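Local coordinates for microcin B17-processing protein McbB (Escherichia coli str. K-12 substr. MG1655, PDB 6GRH), which is needed to process the inactive microcin B17 precursor peptide McbA into the active antibiotic, at residues H244-K247 with R248-E252; F79-T83 with G84-K88; Y60-D63 with K64-E68; L143-E146 with N147-S150. All blocks are in the same frame, centred on the assembly; numbering follows the deposited sequence.

Contact 1: H244-K247 with R248-E252; sequences HLIK and RRLQE. With EDO (1,2-ethanediol), chain J.
H244-K247 and R248-E252 are successive turns of one helix, joined by four i to i+4 backbone hydrogen bonds: R248 N to H244 O, R249 N to L245 O, L250 N to I246 O and Q251 N to K247 O. The last spans 2.8 Å between Q251 N and K247 O.

The side chain of R248 carries the contact. Its CG lies over one face of the H244 imidazole, 4.0 Å from the ring centroid and 23° off the normal, a CH-pi contact. A bend at chi2 (-58°) then takes the chain past the ring, leaving NE 3.5 Å from H244 CE1, with ring and guanidinium planes 67° apart. H244 NE2 and R248 NE share one acceptor, L274 O of the second McbB subunit, and H244 ND1 hydrogen-bonds to S237 of that subunit. At the far end R248 NH1 donates to Q251 OE1 over 2.8 Å, and the amide oxygen sits in the guanidinium plane. Ethanediol O1 lies at the guanidinium edge, 3.1 Å from R248 NH2. K247 runs alongside R248, its NZ above the guanidinium and 4.0 Å from NH1; this like-charge pair is probably eased by E238 of the second subunit, which forms a salt bridge with K247. On another side of the helix, R249 NH1 and E252 OE1 form a salt bridge of 2.7 Å.

The flank bearing H244, K247 and R248 faces the second subunit, while I246 and L250 turn to W115 of helix 111-115 and W142 of strand 139-144, and L245 packs on F178 of strand 177-180.

Contact 2: F79-T83 with G84-K88; sequences FLITT and GVINK
L80 O is the acceptor on which the chain turns from helix 73-82 into strand 86-88. V85 N approaches it nearly along the carbonyl direction at 2.9 Å, whereas I86 N comes from above the carbonyl plane at a longer 3.2 Å. G84 N bonds to I81 O, also from above the plane. G84 has a phi of 91°, the positive value that turns the chain out of the helix.

The tight side is apolar. L80 CD2 meets V85 CB at 4.0 Å, the two side chains crossing at a slant, while the I86 end reaches back over the helix: its CD1 touches L80 CB at 3.8 Å. I86 CG1 sits between its backbone N and carbonyl carbon (chi1 74°), where it also meets I81 CG1 at 3.7 Å. T83 OG1 lies beside V85 CG2 and donates to F79 O, which T83 N reaches from the other face of its carbonyl plane. The bond from OG1 to F79 O sets the rotation of the side chain, and T83 CG2 covers part of one face of the F79 ring. L47 of helix 41-52 and L29 of strand 26-31 close over V85.

The looser side is polar. There a water donates to I81 O at 2.6 Å and to I86 O, bridging helix and strand, while I81 CA makes a CH...O contact with I86 O. T82 and K88 are exposed.

Positive phi at G84 and paired bonds back into the final turn define a Schellman motif, here ending a helix that leads directly into a strand of the antiparallel sheet.

Contact 3: Y60-D63 with K64-E68; sequences YLLD and KLLDE
D63 O takes the backbone N-H of D67 at 2.8 Å, in a straight bond with an angle of 167° at the hydrogen. It is one of four i to i+4 bonds within helix 59-68, an amphipathic alpha-helix that lies against helices 41-52 and 73-82. K64 N to Y60 O, L65 N to L61 O and L66 N to L62 O are the others, so each carbonyl of Y60-D63 is held by an N-H of the following turn.

D63 and D67 stand one turn apart on the same flank. D67 CG is anti to its carbonyl carbon (chi1 -75°), which sets it 3.4 Å from D63 O. The two carboxylates keep apart, with 6.6 Å from D63 OD2 to D67 OD2. Each has its own cation on helix 73-82, D63 OD1 forming a salt bridge with K77 and D67 OD1 one with K73; these lysines would be expected to offset the repulsion between the aspartates.

Around the helix from this charged flank lie L62, L65 and L66. L62 and L66 face helix 73-82, where L62 packs on L80 and both meet the side chain of K77. L65 turns to S49 and L50 of helix 41-52, its CB resting against L62 O at 3.3 Å. Y60, L61 and K64 occupy the exposed surface.

Between the two buried leucines the side chains slant across each other, and L66 CD1 comes to rest 4.0 Å from L62 CG.

Contact 4: L143-E146 with N147-S150; sequences LHLE and NYHS
L145 sets its CD1 methyl against the ring of Y148, 4.2 Å from CD1 of the tyrosine, the methyl approaching obliquely. Y148 CG is anti to the backbone N (chi1 177°), which swings the ring back beside L145 as the chain leaves strand 139-144. Beyond that contact Y148 OH hydrogen-bonds to H193 NE2, and the ring also packs on F194 and I197 of helix 193-204. The Y148 side chain lies about 11 Å from the bound zinc ion.

No direct hydrogen bond joins L143-E146 to N147-S150; water does the bridging. One molecule donates to E146 O at 3.0 Å and accepts from Y148 N at 2.8 Å, bridging the two across N147. A second donates to E146 OE1 at 2.7 Å and has a weak 3.3 Å bond from N147 ND2. D103 grips the turn from outside, OD1 taking E146 N and OD2 taking N147 N, while E146 OE2 forms a salt bridge with R239.

H149 is the N-cap residue, its ND1 accepting from D151 N at the start of helix 150-160. The loop joins strand 139-144 to that helix, the first half of a beta-alpha-beta crossover to the adjacent parallel strand 167-174.

In the fold
Contacts 2 and 3 belong to one small domain: I86 CD1 meets L62 CD2 at 3.7 Å, and helices 59-68 and 73-82 follow each other in the chain. Contact 3 is partly exposed, with L62 and L66 inward and salt bridges on another flank, whereas contact 2 is a mostly buried helix end ruled by backbone bonds and aliphatic packing. Contact 1 lies close to the chain's centre, fully buried, its polar groups satisfied partly within the helix and partly by the second subunit. It touches contact 4, where I246 CD1 packs on H144 ND1 at 3.9 Å. Contact 4, a water-bridged loop leaving the mixed sheet, lies across the chain's centre from contacts 2 and 3.

Contact 1: H244-K247 with R248-E252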
loop_
_atom_site.group_PDB
_atom_site.type_symbol
_atom_site.label_atom_id
_atom_site.label_comp_id
_atom_site.label_asym_id
_atom_site.label_seq_id
_atom_site.Cartn_x
_atom_site.Cartn_y
_atom_site.Cartn_z
ATOM N N HIS B 244 11.750 3.062 26.451
ATOM C CA HIS B 244 10.516 3.810 26.535
ATOM C C HIS B 244 9.398 3.230 25.660
ATOM O O HIS B 244 8.243 3.141 26.107
ATOM C CB HIS B 244 10.774 5.269 26.190
ATOM C CG HIS B 244 9.606 6.156 26.442
ATOM N ND1 HIS B 244 9.065 6.345 27.702
ATOM C CD2 HIS B 244 8.859 6.895 25.586
ATOM C CE1 HIS B 244 8.022 7.153 27.601
ATOM N NE2 HIS B 244 7.886 7.510 26.332
ATOM N N LEU B 245 9.721 2.864 24.413
ATOM C CA LEU B 245 8.727 2.239 23.537
ATOM C C LEU B 245 8.156 0.925 24.060
ATOM O O LEU B 245 6.952 0.683 23.947
ATOM C CB LEU B 245 9.276 2.061 22.116
ATOM C CG LEU B 245 9.405 3.308 21.266
ATOM C CD1 LEU B 245 9.986 2.948 19.894
ATOM C CD2 LEU B 245 8.072 3.967 21.040
ATOM N N ILE B 246 9.012 0.104 24.654
ATOM C CA ILE B 246 8.599 -1.133 25.329
ATOM C C ILE B 246 7.627 -0.810 26.473
ATOM O O ILE B 246 6.510 -1.369 26.556
ATOM C CB ILE B 246 9.817 -1.933 25.819
ATOM C CG1 ILE B 246 10.637 -2.464 24.631
ATOM C CG2 ILE B 246 9.404 -3.116 26.693
ATOM C CD1 ILE B 246 11.969 -3.085 24.988
ATOM N N LYS B 247 8.030 0.124 27.333
ATOM C CA LYS B 247 7.184 0.535 28.437
ATOM C C LYS B 247 5.809 1.007 27.980
ATOM O O LYS B 247 4.775 0.540 28.488
ATOM C CB LYS B 247 7.865 1.623 29.268
ATOM C CG LYS B 247 7.105 1.863 30.563
ATOM C CD LYS B 247 7.567 3.108 31.283
ATOM C CE LYS B 247 6.844 4.325 30.743
ATOM N NZ LYS B 247 7.248 5.458 31.581
ATOM N N ARG B 248 5.794 1.914 26.994
ATOM C CA ARG B 248 4.534 2.440 26.524
ATOM C C ARG B 248 3.666 1.407 25.848
ATOM O O ARG B 248 2.458 1.429 26.014
ATOM C CB ARG B 248 4.707 3.635 25.607
ATOM C CG ARG B 248 5.214 4.845 26.336
ATOM C CD ARG B 248 4.291 5.270 27.484
ATOM N NE ARG B 248 4.568 6.651 27.827
ATOM C CZ ARG B 248 4.299 7.236 28.982
ATOM N NH1 ARG B 248 3.707 6.584 29.983
ATOM N NH2 ARG B 248 4.601 8.520 29.117
ATOM N N ARG B 249 4.287 0.478 25.140
ATOM C CA ARG B 249 3.535 -0.590 24.540
ATOM C C ARG B 249 2.913 -1.524 25.582
ATOM O O ARG B 249 1.739 -1.883 25.486
ATOM C CB ARG B 249 4.399 -1.316 23.481
ATOM C CG ARG B 249 3.629 -2.354 22.704
ATOM C CD ARG B 249 2.669 -1.691 21.737
ATOM N NE ARG B 249 1.917 -2.696 21.010
ATOM C CZ ARG B 249 0.595 -2.775 20.897
ATOM N NH1 ARG B 249 -0.228 -1.852 21.419
ATOM N NH2 ARG B 249 0.083 -3.790 20.202
ATOM N N LEU B 250 3.679 -1.921 26.574
ATOM C CA LEU B 250 3.141 -2.716 27.672
ATOM C C LEU B 250 2.043 -1.984 28.403
ATOM O O LEU B 250 1.029 -2.583 28.799
ATOM C CB LEU B 250 4.240 -3.111 28.673
ATOM C CG LEU B 250 5.050 -4.372 28.399
ATOM C CD1 LEU B 250 6.175 -4.469 29.412
ATOM C CD2 LEU B 250 4.183 -5.630 28.397
ATOM N N GLN B 251 2.261 -0.682 28.608
ATOM C CA GLN B 251 1.269 0.170 29.246
ATOM C C GLN B 251 -0.044 0.190 28.468
ATOM O O GLN B 251 -1.109 0.005 29.076
ATOM C CB GLN B 251 1.833 1.556 29.476
ATOM C CG GLN B 251 0.891 2.492 30.205
ATOM C CD GLN B 251 1.559 3.776 30.643
ATOM O OE1 GLN B 251 2.743 4.012 30.371
ATOM N NE2 GLN B 251 0.835 4.569 31.409
ATOM N N GLU B 252 0.031 0.330 27.131
ATOM C CA GLU B 252 -1.157 0.294 26.294
ATOM C C GLU B 252 -1.949 -0.982 26.471
ATOM O O GLU B 252 -3.176 -0.950 26.526
ATOM C CB GLU B 252 -0.816 0.374 24.796
ATOM C CG GLU B 252 -0.384 1.720 24.315
ATOM C CD GLU B 252 0.225 1.687 22.899
ATOM O OE1 GLU B 252 0.119 0.662 22.189
ATOM O OE2 GLU B 252 0.823 2.719 22.516
HETATM C C1 EDO J . 4.450 9.633 32.387
HETATM O O1 EDO J . 3.225 9.491 31.664
HETATM C C2 EDO J . 5.054 10.979 32.025
HETATM O O2 EDO J . 6.427 11.039 32.404
#

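Contact 2: F79-T83 with G84-K88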
loop_
_atom_site.group_PDB
_atom_site.type_symbol
_atom_site.label_atom_id
_atom_site.label_comp_id
_atom_site.label_asym_id
_atom_site.label_seq_id
_atom_site.Cartn_x
_atom_site.Cartn_y
_atom_site.Cartn_z
ATOM N N PHE B 79 -13.325 15.056 42.862
ATOM C CA PHE B 79 -12.302 16.060 42.549
ATOM C C PHE B 79 -11.077 15.401 41.900
ATOM O O PHE B 79 -10.598 15.855 40.862
ATOM C CB PHE B 79 -11.900 16.833 43.814
ATOM C CG PHE B 79 -10.740 17.760 43.613
ATOM C CD1 PHE B 79 -10.938 19.034 43.103
ATOM C CD2 PHE B 79 -9.451 17.345 43.863
ATOM C CE1 PHE B 79 -9.884 19.897 42.909
ATOM C CE2 PHE B 79 -8.383 18.208 43.651
ATOM C CZ PHE B 79 -8.609 19.486 43.192
ATOM N N LEU B 80 -10.594 14.326 42.518
ATOM C CA LEU B 80 -9.395 13.647 42.045
ATOM C C LEU B 80 -9.600 13.034 40.664
ATOM O O LEU B 80 -8.683 13.036 39.863
ATOM C CB LEU B 80 -8.953 12.576 43.054
ATOM C CG LEU B 80 -8.486 13.119 44.420
ATOM C CD1 LEU B 80 -8.324 12.003 45.441
ATOM C CD2 LEU B 80 -7.202 13.911 44.301
ATOM N N ILE B 81 -10.803 12.516 40.397
ATOM C CA ILE B 81 -11.124 11.909 39.120
ATOM C C ILE B 81 -11.289 12.988 38.037
ATOM O O ILE B 81 -10.734 12.852 36.936
ATOM C CB ILE B 81 -12.411 11.052 39.172
ATOM C CG1 ILE B 81 -12.138 9.759 39.957
ATOM C CG2 ILE B 81 -12.913 10.702 37.762
ATOM C CD1 ILE B 81 -13.394 9.054 40.429
ATOM N N THR B 82 -12.074 14.017 38.341
ATOM C CA THR B 82 -12.415 15.029 37.333
ATOM C C THR B 82 -11.203 15.849 36.932
ATOM O O THR B 82 -11.081 16.181 35.766
ATOM C CB THR B 82 -13.567 15.954 37.765
ATOM O OG1 THR B 82 -13.268 16.545 39.037
ATOM C CG2 THR B 82 -14.861 15.188 37.856
ATOM N N THR B 83 -10.286 16.115 37.868
ATOM C CA THR B 83 -9.068 16.876 37.571
ATOM C C THR B 83 -7.954 16.095 36.892
ATOM O O THR B 83 -7.007 16.724 36.434
ATOM C CB THR B 83 -8.493 17.565 38.834
ATOM O OG1 THR B 83 -8.163 16.576 39.845
ATOM C CG2 THR B 83 -9.469 18.589 39.380
ATOM N N GLY B 84 -8.045 14.756 36.833
ATOM C CA GLY B 84 -7.045 13.901 36.180
ATOM C C GLY B 84 -5.917 13.387 37.074
ATOM O O GLY B 84 -4.824 13.094 36.589
ATOM N N VAL B 85 -6.170 13.305 38.389
ATOM C CA VAL B 85 -5.197 12.784 39.343
ATOM C C VAL B 85 -5.300 11.257 39.413
ATOM O O VAL B 85 -4.282 10.572 39.497
ATOM C CB VAL B 85 -5.363 13.382 40.755
ATOM C CG1 VAL B 85 -4.288 12.853 41.703
ATOM C CG2 VAL B 85 -5.284 14.901 40.731
ATOM N N ILE B 86 -6.529 10.746 39.427
ATOM C CA ILE B 86 -6.789 9.306 39.458
ATOM C C ILE B 86 -7.857 8.925 38.425
ATOM O O ILE B 86 -8.595 9.788 37.944
ATOM C CB ILE B 86 -7.214 8.786 40.866
ATOM C CG1 ILE B 86 -8.657 9.183 41.211
ATOM C CG2 ILE B 86 -6.248 9.257 41.948
ATOM C CD1 ILE B 86 -9.097 8.800 42.605
ATOM N N ASN B 87 -7.927 7.639 38.072
ATOM C CA ASN B 87 -9.165 7.119 37.504
ATOM C C ASN B 87 -9.494 5.770 38.079
ATOM O O ASN B 87 -8.661 5.161 38.734
ATOM C CB ASN B 87 -9.186 7.140 35.968
ATOM C CG ASN B 87 -8.218 6.180 35.329
ATOM O OD1 ASN B 87 -7.892 6.334 34.152
ATOM N ND2 ASN B 87 -7.779 5.179 36.056
ATOM N N LYS B 88 -10.730 5.342 37.878
ATOM C CA LYS B 88 -11.195 4.069 38.374
ATOM C C LYS B 88 -11.486 3.140 37.190
ATOM O O LYS B 88 -12.272 3.484 36.325
ATOM C CB LYS B 88 -12.434 4.291 39.237
ATOM C CG LYS B 88 -12.701 3.160 40.206
ATOM C CD LYS B 88 -13.800 3.486 41.207
HETATM O O HOH W 1 -9.493 10.938 35.593
#

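Contact 3: Y60-D63 with K64-E68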
loop_
_atom_site.group_PDB
_atom_site.type_symbol
_atom_site.label_atom_id
_atom_site.label_comp_id
_atom_site.label_asym_id
_atom_site.label_seq_id
_atom_site.Cartn_x
_atom_site.Cartn_y
_atom_site.Cartn_z
ATOM N N TYR B 60 -9.318 1.432 49.795
ATOM C CA TYR B 60 -9.291 1.513 51.241
ATOM C C TYR B 60 -8.275 2.552 51.746
ATOM O O TYR B 60 -8.592 3.326 52.651
ATOM C CB TYR B 60 -9.004 0.136 51.863
ATOM C CG TYR B 60 -10.133 -0.884 51.765
ATOM C CD1 TYR B 60 -11.449 -0.539 52.049
ATOM C CD2 TYR B 60 -9.868 -2.210 51.415
ATOM C CE1 TYR B 60 -12.469 -1.478 51.969
ATOM C CE2 TYR B 60 -10.879 -3.153 51.337
ATOM C CZ TYR B 60 -12.175 -2.785 51.616
ATOM O OH TYR B 60 -13.174 -3.734 51.541
ATOM N N LEU B 61 -7.069 2.567 51.166
ATOM C CA LEU B 61 -6.034 3.542 51.555
ATOM C C LEU B 61 -6.396 4.949 51.070
ATOM O O LEU B 61 -6.104 5.917 51.755
ATOM C CB LEU B 61 -4.636 3.169 51.041
ATOM C CG LEU B 61 -3.895 1.994 51.690
ATOM C CD1 LEU B 61 -2.747 1.566 50.785
ATOM C CD2 LEU B 61 -3.417 2.311 53.109
ATOM N N LEU B 62 -7.007 5.052 49.903
ATOM C CA LEU B 62 -7.437 6.360 49.403
ATOM C C LEU B 62 -8.442 6.957 50.381
ATOM O O LEU B 62 -8.263 8.082 50.831
ATOM C CB LEU B 62 -8.021 6.270 47.999
ATOM C CG LEU B 62 -8.586 7.606 47.453
ATOM C CD1 LEU B 62 -7.543 8.716 47.490
ATOM C CD2 LEU B 62 -9.109 7.447 46.056
ATOM N N ASP B 63 -9.451 6.167 50.751
ATOM C CA ASP B 63 -10.441 6.558 51.766
ATOM C C ASP B 63 -9.798 7.010 53.071
ATOM O O ASP B 63 -10.159 8.047 53.616
ATOM C CB ASP B 63 -11.425 5.412 52.058
ATOM C CG ASP B 63 -12.383 5.158 50.908
ATOM O OD1 ASP B 63 -12.288 5.863 49.877
ATOM O OD2 ASP B 63 -13.230 4.244 51.017
ATOM N N LYS B 64 -8.845 6.215 53.551
ATOM C CA LYS B 64 -8.077 6.516 54.764
ATOM C C LYS B 64 -7.340 7.858 54.619
ATOM O O LYS B 64 -7.382 8.691 55.492
ATOM C CB LYS B 64 -7.075 5.378 55.027
ATOM C CG LYS B 64 -6.516 5.284 56.440
ATOM C CD LYS B 64 -6.170 3.821 56.783
ATOM C CE LYS B 64 -5.194 3.687 57.941
ATOM N NZ LYS B 64 -5.576 4.485 59.129
ATOM N N LEU B 65 -6.682 8.049 53.485
ATOM C CA LEU B 65 -5.994 9.314 53.182
ATOM C C LEU B 65 -6.942 10.517 53.265
ATOM O O LEU B 65 -6.630 11.533 53.894
ATOM C CB LEU B 65 -5.376 9.246 51.789
ATOM C CG LEU B 65 -3.949 9.728 51.582
ATOM C CD1 LEU B 65 -2.940 9.123 52.548
ATOM C CD2 LEU B 65 -3.575 9.394 50.135
ATOM N N LEU B 66 -8.104 10.366 52.639
ATOM C CA LEU B 66 -9.137 11.406 52.656
ATOM C C LEU B 66 -9.693 11.647 54.070
ATOM O O LEU B 66 -9.842 12.800 54.485
ATOM C CB LEU B 66 -10.260 11.069 51.667
ATOM C CG LEU B 66 -9.846 11.086 50.193
ATOM C CD1 LEU B 66 -10.879 10.368 49.326
ATOM C CD2 LEU B 66 -9.641 12.518 49.738
ATOM N N ASP B 67 -9.982 10.569 54.806
ATOM C CA ASP B 67 -10.419 10.671 56.217
ATOM C C ASP B 67 -9.417 11.425 57.065
ATOM O O ASP B 67 -9.798 12.276 57.838
ATOM C CB ASP B 67 -10.654 9.293 56.863
ATOM C CG ASP B 67 -11.958 8.617 56.400
ATOM O OD1 ASP B 67 -12.784 9.263 55.716
ATOM O OD2 ASP B 67 -12.159 7.425 56.735
ATOM N N GLU B 68 -8.133 11.128 56.895
ATOM C CA GLU B 68 -7.063 11.789 57.672
ATOM C C GLU B 68 -6.970 13.304 57.439
ATOM O O GLU B 68 -6.653 14.065 58.340
ATOM C CB GLU B 68 -5.718 11.108 57.372
ATOM C CG GLU B 68 -5.590 9.745 58.059
ATOM C CD GLU B 68 -4.347 8.934 57.663
ATOM O OE1 GLU B 68 -3.792 9.086 56.559
ATOM O OE2 GLU B 68 -3.925 8.110 58.490
#

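Contact 4: L143-E146 with N147-S150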
loop_
_atom_site.group_PDB
_atom_site.type_symbol
_atom_site.label_atom_id
_atom_site.label_comp_id
_atom_site.label_asym_id
_atom_site.label_seq_id
_atom_site.Cartn_x
_atom_site.Cartn_y
_atom_site.Cartn_z
ATOM N N LEU B 143 9.556 -10.914 24.398
ATOM C CA LEU B 143 10.904 -11.369 24.081
ATOM C C LEU B 143 11.668 -10.254 23.386
ATOM O O LEU B 143 11.294 -9.864 22.293
ATOM C CB LEU B 143 10.839 -12.599 23.201
ATOM C CG LEU B 143 12.127 -13.174 22.620
ATOM C CD1 LEU B 143 13.129 -13.583 23.696
ATOM C CD2 LEU B 143 11.763 -14.367 21.729
ATOM N N HIS B 144 12.732 -9.754 24.012
ATOM C CA HIS B 144 13.499 -8.648 23.466
ATOM C C HIS B 144 14.908 -9.148 23.186
ATOM O O HIS B 144 15.593 -9.597 24.100
ATOM C CB HIS B 144 13.518 -7.461 24.424
ATOM C CG HIS B 144 14.416 -6.354 23.987
ATOM N ND1 HIS B 144 14.110 -5.537 22.926
ATOM C CD2 HIS B 144 15.639 -5.978 24.414
ATOM C CE1 HIS B 144 15.097 -4.676 22.744
ATOM N NE2 HIS B 144 16.022 -4.898 23.657
ATOM N N LEU B 145 15.343 -9.024 21.925
ATOM C CA LEU B 145 16.670 -9.461 21.489
ATOM C C LEU B 145 17.491 -8.341 20.844
ATOM O O LEU B 145 17.051 -7.750 19.846
ATOM C CB LEU B 145 16.526 -10.601 20.482
ATOM C CG LEU B 145 15.852 -11.862 21.023
ATOM C CD1 LEU B 145 15.673 -12.896 19.923
ATOM C CD2 LEU B 145 16.662 -12.445 22.169
ATOM N N GLU B 146 18.656 -8.039 21.416
ATOM C CA GLU B 146 19.691 -7.253 20.731
ATOM C C GLU B 146 20.446 -8.090 19.710
ATOM O O GLU B 146 20.732 -7.630 18.601
ATOM C CB GLU B 146 20.686 -6.630 21.722
ATOM C CG GLU B 146 20.139 -5.390 22.371
ATOM C CD GLU B 146 21.149 -4.503 23.084
ATOM O OE1 GLU B 146 22.384 -4.625 22.905
ATOM O OE2 GLU B 146 20.649 -3.628 23.806
ATOM N N ASN B 147 20.780 -9.318 20.075
ATOM C CA ASN B 147 21.471 -10.209 19.167
ATOM C C ASN B 147 20.479 -11.260 18.684
ATOM O O ASN B 147 20.288 -12.297 19.304
ATOM C CB ASN B 147 22.689 -10.786 19.848
ATOM C CG ASN B 147 23.607 -9.696 20.355
ATOM O OD1 ASN B 147 23.973 -8.778 19.604
ATOM N ND2 ASN B 147 23.949 -9.751 21.645
ATOM N N TYR B 148 19.851 -10.958 17.553
ATOM C CA TYR B 148 18.744 -11.759 17.046
ATOM C C TYR B 148 19.242 -13.095 16.465
ATOM O O TYR B 148 20.256 -13.149 15.814
ATOM C CB TYR B 148 17.993 -10.978 15.972
ATOM C CG TYR B 148 16.887 -11.762 15.358
ATOM C CD1 TYR B 148 15.616 -11.745 15.901
ATOM C CD2 TYR B 148 17.123 -12.563 14.228
ATOM C CE1 TYR B 148 14.605 -12.514 15.353
ATOM C CE2 TYR B 148 16.122 -13.317 13.662
ATOM C CZ TYR B 148 14.862 -13.294 14.228
ATOM O OH TYR B 148 13.869 -14.025 13.648
ATOM N N HIS B 149 18.514 -14.158 16.735
ATOM C CA HIS B 149 18.618 -15.394 15.966
ATOM C C HIS B 149 17.226 -15.996 16.003
ATOM O O HIS B 149 16.615 -16.042 17.084
ATOM C CB HIS B 149 19.651 -16.380 16.537
ATOM C CG HIS B 149 20.049 -17.442 15.557
ATOM N ND1 HIS B 149 19.175 -18.414 15.123
ATOM C CD2 HIS B 149 21.206 -17.653 14.884
ATOM C CE1 HIS B 149 19.774 -19.183 14.230
ATOM N NE2 HIS B 149 21.010 -18.741 14.067
ATOM N N SER B 150 16.736 -16.457 14.847
ATOM C CA SER B 150 15.407 -17.064 14.735
ATOM C C SER B 150 15.191 -18.288 15.617
ATOM O O SER B 150 14.077 -18.503 16.065
ATOM C CB SER B 150 15.081 -17.429 13.275
ATOM O OG SER B 150 16.021 -18.331 12.734
HETATM O O HOH W 2 21.030 -8.957 15.951
HETATM O O HOH W 3 24.126 -6.690 22.863
#